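Local atomic coordinates of enoyl-CoA hydratase EchA1 (Mycobacterium marinum, PDB entry 3QXI), a protein that probably catalyses the reversible addition of water to trans-2-enoyl-CoA thioesters in fatty-acid metabolism, as crotonase-family enoyl-CoA hydratases do. Residues Arg22-Ile27 with Lys203-Gly208; Met51-Leu54 with Gly59-Val62; Met76-Phe81 with Arg142-Gly147. All coordinates share one frame; numbering follows the deposited sequence.

Contact 1. Residues Arg22-Ile27 with Lys203-Gly208; sequences RDRILI and KITANG
Arg-24 and Thr-205 meet through the aliphatic part of the arginine, which slants across the methyl branch of the threonine. The arginine's CB lies 4.0 Å from CG2 of Thr-205. CG is turned opposite the carbonyl carbon (chi1 -51°), and the chain then carries CD to 3.9 Å from that same CG2. A bend at chi3 (56°) turns the guanidinium aside, away from Thr-205, with the threonine methyl at its edge, near its plane. At the tip, NE hydrogen-bonds to OG of Ser-61 and NH2 to the carbonyl O of Ala-58, so the group is tied down at two of its nitrogens. Thr-205 OG1 is hydrogen-bonded to Ala-201 O, within its own helix, while CG2, anti to the backbone N, is presented to the arginine. Ile-25 adds a looser flank, its CG1 lying 4.3 Å from Thr-205 OG1.

On one side of the contact is the tip of a β-hairpin. Arg-22 to Ile-25 form a type II' turn joining antiparallel strands 17-22 and 25-30, closed by Arg-22 N to Ile-25 O at 2.9 Å and Ile-25 N to Arg-22 O at 3.1 Å. On the other is the end of helix 193-205, where the chain turns toward helix 209-221. There Asn-207 ND2 reaches Leu-168 O and Thr-169 O of the second subunit, and Lys-203 NZ forms a salt bridge with its Asp-171, so the helix end also serves the trimer interface.

The touch between the segments is purely van der Waals and small, 103 Å². Its polar groups are satisfied to the side, which suggests that the direction of the arginine is set largely by its bonds to Ala-58 and Ser-61, with the threonine methyl packing against its stem.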
loop_
_atom_site.group_PDB
_atom_site.type_symbol
_atom_site.label_atom_id
_atom_site.label_comp_id
_atom_site.label_asym_id
_atom_site.label_seq_id
_atom_site.Cartn_x
_atom_site.Cartn_y
_atom_site.Cartn_z
ATOM N N ARG B 22 12.660 -19.062 -25.924
ATOM C CA ARG B 22 11.934 -20.330 -25.972
ATOM C C ARG B 22 10.518 -19.982 -26.346
ATOM O O ARG B 22 9.768 -19.480 -25.509
ATOM C CB ARG B 22 11.945 -21.073 -24.629
ATOM C CG ARG B 22 13.323 -21.299 -24.068
ATOM C CD ARG B 22 13.346 -22.403 -23.032
ATOM N NE ARG B 22 14.660 -22.420 -22.395
ATOM C CZ ARG B 22 14.974 -23.098 -21.296
ATOM N NH1 ARG B 22 14.071 -23.854 -20.675
ATOM N NH2 ARG B 22 16.208 -23.012 -20.821
ATOM N N ASP B 23 10.158 -20.221 -27.609
ATOM C CA ASP B 23 8.825 -19.892 -28.077
ATOM C C ASP B 23 8.653 -18.378 -28.084
ATOM O O ASP B 23 9.367 -17.690 -28.803
ATOM C CB ASP B 23 7.790 -20.523 -27.153
ATOM C CG ASP B 23 6.701 -21.220 -27.898
ATOM O OD1 ASP B 23 6.234 -20.671 -28.935
ATOM O OD2 ASP B 23 6.333 -22.330 -27.439
ATOM N N ARG B 24 7.714 -17.860 -27.290
ATOM C CA ARG B 24 7.458 -16.407 -27.230
ATOM C C ARG B 24 8.002 -15.794 -25.924
ATOM O O ARG B 24 7.711 -14.660 -25.583
ATOM C CB ARG B 24 5.964 -16.097 -27.389
ATOM C CG ARG B 24 5.260 -16.751 -28.590
ATOM C CD ARG B 24 3.820 -16.269 -28.687
ATOM N NE ARG B 24 3.775 -14.808 -28.767
ATOM C CZ ARG B 24 3.932 -14.104 -29.889
ATOM N NH1 ARG B 24 4.118 -14.729 -31.044
ATOM N NH2 ARG B 24 3.916 -12.775 -29.853
ATOM N N ILE B 25 8.814 -16.548 -25.212
ATOM C CA ILE B 25 9.428 -16.059 -24.002
ATOM C C ILE B 25 10.898 -15.771 -24.232
ATOM O O ILE B 25 11.619 -16.598 -24.795
ATOM C CB ILE B 25 9.278 -17.108 -22.874
ATOM C CG1 ILE B 25 7.792 -17.419 -22.645
ATOM C CG2 ILE B 25 10.015 -16.638 -21.590
ATOM C CD1 ILE B 25 7.554 -18.682 -21.855
ATOM N N LEU B 26 11.351 -14.609 -23.788
ATOM C CA LEU B 26 12.777 -14.318 -23.778
ATOM C C LEU B 26 13.376 -14.555 -22.400
ATOM O O LEU B 26 12.900 -14.010 -21.405
ATOM C CB LEU B 26 13.039 -12.874 -24.222
ATOM C CG LEU B 26 14.470 -12.533 -24.677
ATOM C CD1 LEU B 26 14.782 -13.165 -26.031
ATOM C CD2 LEU B 26 14.694 -11.000 -24.705
ATOM N N ILE B 27 14.413 -15.375 -22.335
ATOM C CA ILE B 27 15.064 -15.644 -21.072
ATOM C C ILE B 27 16.410 -14.909 -21.025
ATOM O O ILE B 27 17.263 -15.110 -21.879
ATOM C CB ILE B 27 15.210 -17.170 -20.826
ATOM C CG1 ILE B 27 13.812 -17.829 -20.784
ATOM C CG2 ILE B 27 16.054 -17.432 -19.556
ATOM C CD1 ILE B 27 13.822 -19.318 -20.765
ATOM N N LYS B 203 1.145 -18.684 -19.056
ATOM C CA LYS B 203 -0.235 -18.282 -18.768
ATOM C C LYS B 203 -0.521 -16.892 -19.345
ATOM O O LYS B 203 -1.571 -16.644 -19.919
ATOM C CB LYS B 203 -0.522 -18.298 -17.266
ATOM C CG LYS B 203 -0.718 -19.695 -16.679
ATOM C CD LYS B 203 -0.312 -19.764 -15.199
ATOM C CE LYS B 203 -1.089 -18.774 -14.341
ATOM N NZ LYS B 203 -2.542 -19.101 -14.444
ATOM N N ILE B 204 0.445 -16.002 -19.207
ATOM C CA ILE B 204 0.312 -14.617 -19.644
ATOM C C ILE B 204 0.389 -14.517 -21.160
ATOM O O ILE B 204 -0.399 -13.789 -21.764
ATOM C CB ILE B 204 1.348 -13.714 -18.968
ATOM C CG1 ILE B 204 1.007 -13.551 -17.479
ATOM C CG2 ILE B 204 1.393 -12.357 -19.647
ATOM C CD1 ILE B 204 2.177 -13.043 -16.665
ATOM N N THR B 205 1.327 -15.273 -21.743
ATOM C CA THR B 205 1.479 -15.457 -23.184
ATOM C C THR B 205 0.244 -16.034 -23.914
ATOM O O THR B 205 0.052 -15.775 -25.104
ATOM C CB THR B 205 2.732 -16.331 -23.483
ATOM O OG1 THR B 205 3.903 -15.599 -23.117
ATOM C CG2 THR B 205 2.838 -16.653 -24.960
ATOM N N ALA B 206 -0.572 -16.824 -23.232
ATOM C CA ALA B 206 -1.804 -17.359 -23.835
ATOM C C ALA B 206 -2.868 -16.254 -23.982
ATOM O O ALA B 206 -3.843 -16.416 -24.731
ATOM C CB ALA B 206 -2.353 -18.519 -22.998
ATOM N N ASN B 207 -2.660 -15.132 -23.280
ATOM C CA ASN B 207 -3.597 -13.994 -23.295
ATOM C C ASN B 207 -3.310 -12.956 -24.395
ATOM O O ASN B 207 -2.195 -12.884 -24.900
ATOM C CB ASN B 207 -3.677 -13.320 -21.903
ATOM C CG ASN B 207 -4.182 -14.253 -20.850
ATOM O OD1 ASN B 207 -5.001 -15.132 -21.121
ATOM N ND2 ASN B 207 -3.689 -14.094 -19.636
ATOM N N GLY B 208 -4.314 -12.141 -24.734
ATOM C CA GLY B 208 -4.187 -11.138 -25.805
ATOM C C GLY B 208 -3.083 -10.116 -25.569
ATOM O O GLY B 208 -3.134 -9.381 -24.583
#

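Contact 2. Residues Met51-Leu54 with Gly59-Val62; sequences MDRL and GLSV
Leu-54 and Leu-60 interlock just where a β-α-β crossover of the crotonase fold turns back: strand 25-30 leads to helix 41-56, and residues 59-62 bring the chain from that helix into the parallel neighbour, strand 62-67. The two leucines have different conformations, and each reaches past the other toward main chain. In Leu-54, CG stands opposite the backbone N (chi1 162°), and of its two methyls it is CD1 that faces the second segment. This Leu-54 CD1 comes within 3.7 Å of Val-62 C, the carbonyl carbon. Along the way the same methyl passes 4.2 Å from CB of Leu-60. Leu-60 instead sets CG opposite its carbonyl carbon (chi1 -63°) and is extended beyond it (chi2 170°). Its CD1 therefore lies against the helix backbone, 3.8 Å from CA of Leu-54 and 4.1 Å from O of Arg-53. The stem of Arg-53 flanks this methyl more distantly.

Leu-26 of strand 25-30 touches Arg-53, Leu-54 and Leu-60, so the apolar cluster rests directly on the central sheet. Val-62 sends its side chain the other way, against Ala-201, Ile-204 and Thr-205 of helix 193-205, and offers Leu-54 only its backbone. Lys-103 NZ also links the two segments, donating to both Leu-54 O and Leu-60 O. That carbonyl O of Leu-54 also lies 4.0 Å from CB of Leu-60.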
loop_
_atom_site.group_PDB
_atom_site.type_symbol
_atom_site.label_atom_id
_atom_site.label_comp_id
_atom_site.label_asym_id
_atom_site.label_seq_id
_atom_site.Cartn_x
_atom_site.Cartn_y
_atom_site.Cartn_z
ATOM N N MET B 51 16.010 -5.846 -23.021
ATOM C CA MET B 51 14.657 -5.282 -22.855
ATOM C C MET B 51 14.147 -4.610 -24.141
ATOM O O MET B 51 12.976 -4.773 -24.506
ATOM C CB MET B 51 14.586 -4.293 -21.673
ATOM C CG MET B 51 14.952 -4.882 -20.277
ATOM S SD MET B 51 14.216 -6.493 -19.843
ATOM C CE MET B 51 15.246 -7.052 -18.489
ATOM N N ASP B 52 15.030 -3.843 -24.800
ATOM C CA ASP B 52 14.770 -3.337 -26.143
ATOM C C ASP B 52 14.361 -4.474 -27.093
ATOM O O ASP B 52 13.336 -4.385 -27.780
ATOM C CB ASP B 52 16.007 -2.612 -26.710
ATOM C CG ASP B 52 16.289 -1.283 -26.009
ATOM O OD1 ASP B 52 15.430 -0.805 -25.246
ATOM O OD2 ASP B 52 17.384 -0.718 -26.220
ATOM N N ARG B 53 15.162 -5.531 -27.124
ATOM C CA ARG B 53 14.856 -6.678 -27.975
ATOM C C ARG B 53 13.447 -7.208 -27.654
ATOM O O ARG B 53 12.612 -7.376 -28.553
ATOM C CB ARG B 53 15.906 -7.787 -27.826
ATOM C CG ARG B 53 15.433 -9.115 -28.410
ATOM C CD ARG B 53 16.542 -10.045 -28.909
ATOM N NE ARG B 53 15.940 -11.265 -29.471
ATOM C CZ ARG B 53 16.553 -12.443 -29.609
ATOM N NH1 ARG B 53 17.825 -12.608 -29.246
ATOM N NH2 ARG B 53 15.880 -13.472 -30.119
ATOM N N LEU B 54 13.186 -7.419 -26.365
ATOM C CA LEU B 54 11.918 -7.973 -25.892
ATOM C C LEU B 54 10.730 -7.145 -26.397
ATOM O O LEU B 54 9.763 -7.698 -26.958
ATOM C CB LEU B 54 11.920 -8.079 -24.357
ATOM C CG LEU B 54 10.545 -8.240 -23.682
ATOM C CD1 LEU B 54 9.921 -9.616 -23.996
ATOM C CD2 LEU B 54 10.596 -7.957 -22.163
ATOM N N GLY B 59 7.573 -11.473 -32.246
ATOM C CA GLY B 59 7.485 -12.877 -31.876
ATOM C C GLY B 59 7.601 -13.169 -30.389
ATOM O O GLY B 59 7.519 -14.330 -30.005
ATOM N N LEU B 60 7.785 -12.136 -29.554
ATOM C CA LEU B 60 7.922 -12.295 -28.101
ATOM C C LEU B 60 6.753 -11.675 -27.327
ATOM O O LEU B 60 6.257 -10.588 -27.690
ATOM C CB LEU B 60 9.223 -11.654 -27.597
ATOM C CG LEU B 60 10.561 -12.210 -28.094
ATOM C CD1 LEU B 60 11.696 -11.280 -27.684
ATOM C CD2 LEU B 60 10.824 -13.595 -27.589
ATOM N N SER B 61 6.340 -12.349 -26.255
ATOM C CA SER B 61 5.279 -11.838 -25.372
ATOM C C SER B 61 5.689 -11.491 -23.929
ATOM O O SER B 61 5.117 -10.586 -23.330
ATOM C CB SER B 61 4.102 -12.807 -25.355
ATOM O OG SER B 61 3.504 -12.878 -26.625
ATOM N N VAL B 62 6.666 -12.204 -23.379
ATOM C CA VAL B 62 7.066 -12.071 -21.962
ATOM C C VAL B 62 8.567 -12.263 -21.789
ATOM O O VAL B 62 9.160 -13.114 -22.447
ATOM C CB VAL B 62 6.360 -13.143 -21.060
ATOM C CG1 VAL B 62 6.657 -12.901 -19.600
ATOM C CG2 VAL B 62 4.856 -13.150 -21.272
#

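Contact 3. Residues Met76-Phe81 with Arg142-Gly147; sequences MDLKAF and RGLVAG
Leu-78, in the first turn of helix 78-83, meets both Arg-142 and Leu-144: its CD1 touches the two of them, and its CD2 comes almost as near to CD1 of Leu-144 (4.3 Å). The helix and the loop 142-147 belong to the crotonase fold; by family resemblance the chain leading into this helix would contribute to the oxyanion hole, although the contact itself is van der Waals packing at the surface, 103 Å².

The loop begins with Arg-142. Its chain bends at chi3, and the guanidinium presents one face to Leu-78, whose CD1 lies 4.1 Å from NH2 of Arg-142. Gly-143 follows with positive phi, a backbone shape that suits glycine, and the chain goes on to Leu-144. Here CD1 meets CD1 of Leu-78 at 4.2 Å, methyl against methyl. The loop also faces the third subunit, where Arg-142 makes a cation-pi contact with Phe-254, Leu-144 packs on Ala-247 and Val-145 on Leu-238 of that chain. Gly-147 then leads on toward helix 150-157.

On the helix side, Leu-78 holds CG opposite its carbonyl carbon (chi1 -56°), and both methyls face the loop, CD1 between Arg-142 and Leu-144 and CD2 beside Leu-144. The turn that carries them is well braced. Met-76 CE sits 3.5 Å above one face of the Phe-81 ring, toward its rim, and Phe-81 N donates to Asp-77 O at 3.0 Å. Asp-77 is the N-cap, and its OD1 forms a salt bridge with Arg-32. Its OD2 accepts from Ala-80 N at 3.1 Å in a nearly straight bond (166°). The donor meets Asp-77 OD2 from above the carboxylate plane, 57° out of it.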
loop_
_atom_site.group_PDB
_atom_site.type_symbol
_atom_site.label_atom_id
_atom_site.label_comp_id
_atom_site.label_asym_id
_atom_site.label_seq_id
_atom_site.Cartn_x
_atom_site.Cartn_y
_atom_site.Cartn_z
ATOM N N MET B 76 24.990 -4.119 -7.436
ATOM C CA MET B 76 25.886 -3.370 -8.303
ATOM C C MET B 76 27.344 -3.753 -8.016
ATOM O O MET B 76 27.741 -3.951 -6.861
ATOM C CB MET B 76 25.652 -1.853 -8.166
ATOM C CG MET B 76 26.501 -0.987 -9.108
ATOM S SD MET B 76 26.145 0.794 -9.021
ATOM C CE MET B 76 26.927 1.241 -7.458
ATOM N N ASP B 77 28.114 -3.919 -9.087
ATOM C CA ASP B 77 29.564 -4.084 -8.992
ATOM C C ASP B 77 30.176 -2.747 -8.543
ATOM O O ASP B 77 30.381 -1.831 -9.359
ATOM C CB ASP B 77 30.106 -4.480 -10.364
ATOM C CG ASP B 77 31.522 -5.012 -10.309
ATOM O OD1 ASP B 77 31.810 -5.946 -11.099
ATOM O OD2 ASP B 77 32.333 -4.515 -9.495
ATOM N N LEU B 78 30.421 -2.619 -7.240
ATOM C CA LEU B 78 30.898 -1.349 -6.650
ATOM C C LEU B 78 32.287 -0.972 -7.150
ATOM O O LEU B 78 32.568 0.213 -7.380
ATOM C CB LEU B 78 30.917 -1.424 -5.119
ATOM C CG LEU B 78 29.605 -1.799 -4.423
ATOM C CD1 LEU B 78 29.837 -2.064 -2.936
ATOM C CD2 LEU B 78 28.505 -0.744 -4.656
ATOM N N LYS B 79 33.144 -1.988 -7.307
ATOM C CA LYS B 79 34.502 -1.808 -7.820
ATOM C C LYS B 79 34.426 -1.177 -9.199
ATOM O O LYS B 79 35.069 -0.156 -9.447
ATOM C CB LYS B 79 35.261 -3.133 -7.854
ATOM N N ALA B 80 33.595 -1.750 -10.072
ATOM C CA ALA B 80 33.413 -1.232 -11.424
ATOM C C ALA B 80 32.915 0.216 -11.423
ATOM O O ALA B 80 33.431 1.057 -12.186
ATOM C CB ALA B 80 32.459 -2.130 -12.214
ATOM N N PHE B 81 31.908 0.486 -10.576
ATOM C CA PHE B 81 31.385 1.842 -10.327
ATOM C C PHE B 81 32.476 2.787 -9.817
ATOM O O PHE B 81 32.641 3.882 -10.367
ATOM C CB PHE B 81 30.188 1.805 -9.342
ATOM C CG PHE B 81 29.474 3.141 -9.168
ATOM C CD1 PHE B 81 28.420 3.499 -10.007
ATOM C CD2 PHE B 81 29.847 4.028 -8.145
ATOM C CE1 PHE B 81 27.756 4.725 -9.845
ATOM C CE2 PHE B 81 29.196 5.259 -7.977
ATOM C CZ PHE B 81 28.151 5.605 -8.830
ATOM N N ARG B 142 26.849 -0.325 5.053
ATOM C CA ARG B 142 28.142 0.130 4.522
ATOM C C ARG B 142 28.222 1.629 4.231
ATOM O O ARG B 142 29.194 2.121 3.644
ATOM C CB ARG B 142 28.537 -0.713 3.330
ATOM C CG ARG B 142 28.988 -2.064 3.843
ATOM C CD ARG B 142 29.086 -3.116 2.795
ATOM N NE ARG B 142 30.275 -2.938 1.978
ATOM C CZ ARG B 142 30.641 -3.804 1.041
ATOM N NH1 ARG B 142 29.907 -4.892 0.833
ATOM N NH2 ARG B 142 31.738 -3.583 0.317
ATOM N N GLY B 143 27.230 2.355 4.732
ATOM C CA GLY B 143 27.171 3.794 4.575
ATOM C C GLY B 143 26.791 4.200 3.173
ATOM O O GLY B 143 27.156 5.294 2.741
ATOM N N LEU B 144 26.065 3.317 2.477
ATOM C CA LEU B 144 25.552 3.554 1.115
ATOM C C LEU B 144 24.045 3.704 1.123
ATOM O O LEU B 144 23.391 3.410 2.110
ATOM C CB LEU B 144 25.922 2.383 0.195
ATOM C CG LEU B 144 27.446 2.146 0.073
ATOM C CD1 LEU B 144 27.733 0.931 -0.788
ATOM C CD2 LEU B 144 28.209 3.404 -0.420
ATOM N N VAL B 145 23.479 4.144 0.008
ATOM C CA VAL B 145 22.011 4.213 -0.110
ATOM C C VAL B 145 21.591 3.507 -1.388
ATOM O O VAL B 145 22.250 3.625 -2.451
ATOM C CB VAL B 145 21.505 5.651 -0.017
ATOM C CG1 VAL B 145 19.982 5.731 -0.171
ATOM C CG2 VAL B 145 21.893 6.268 1.342
ATOM N N ALA B 146 20.537 2.718 -1.291
ATOM C CA ALA B 146 20.072 2.028 -2.463
ATOM C C ALA B 146 19.535 3.073 -3.440
ATOM O O ALA B 146 18.553 3.759 -3.134
ATOM C CB ALA B 146 19.002 1.039 -2.081
ATOM N N GLY B 147 20.193 3.222 -4.590
ATOM C CA GLY B 147 19.709 4.140 -5.650
ATOM C C GLY B 147 19.207 3.541 -6.981
ATOM O O GLY B 147 19.086 4.254 -7.991
#

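Overall arrangement
From the N terminus, the hairpin tip at 22-27 opens contact 1, which closes only at 203-208, so both other contacts fall within its span. Contact 2 is the first to close, a short return from helix 41-56 to strand 62-67; contact 3 follows in series, joining helix 78-83 to the loop before helix 150-157. None cross. Contacts 1 and 2 are neighbours, centres about 9 Å apart, stitched by Arg-24 O to Ser-61 N (2.8 Å), a probable hydrogen bond, at the start of the parallel pairing of strands 25-30 and 62-67. Contact 3 lies across the chain's centre from contact 1, about 34 Å between centres, against the third subunit.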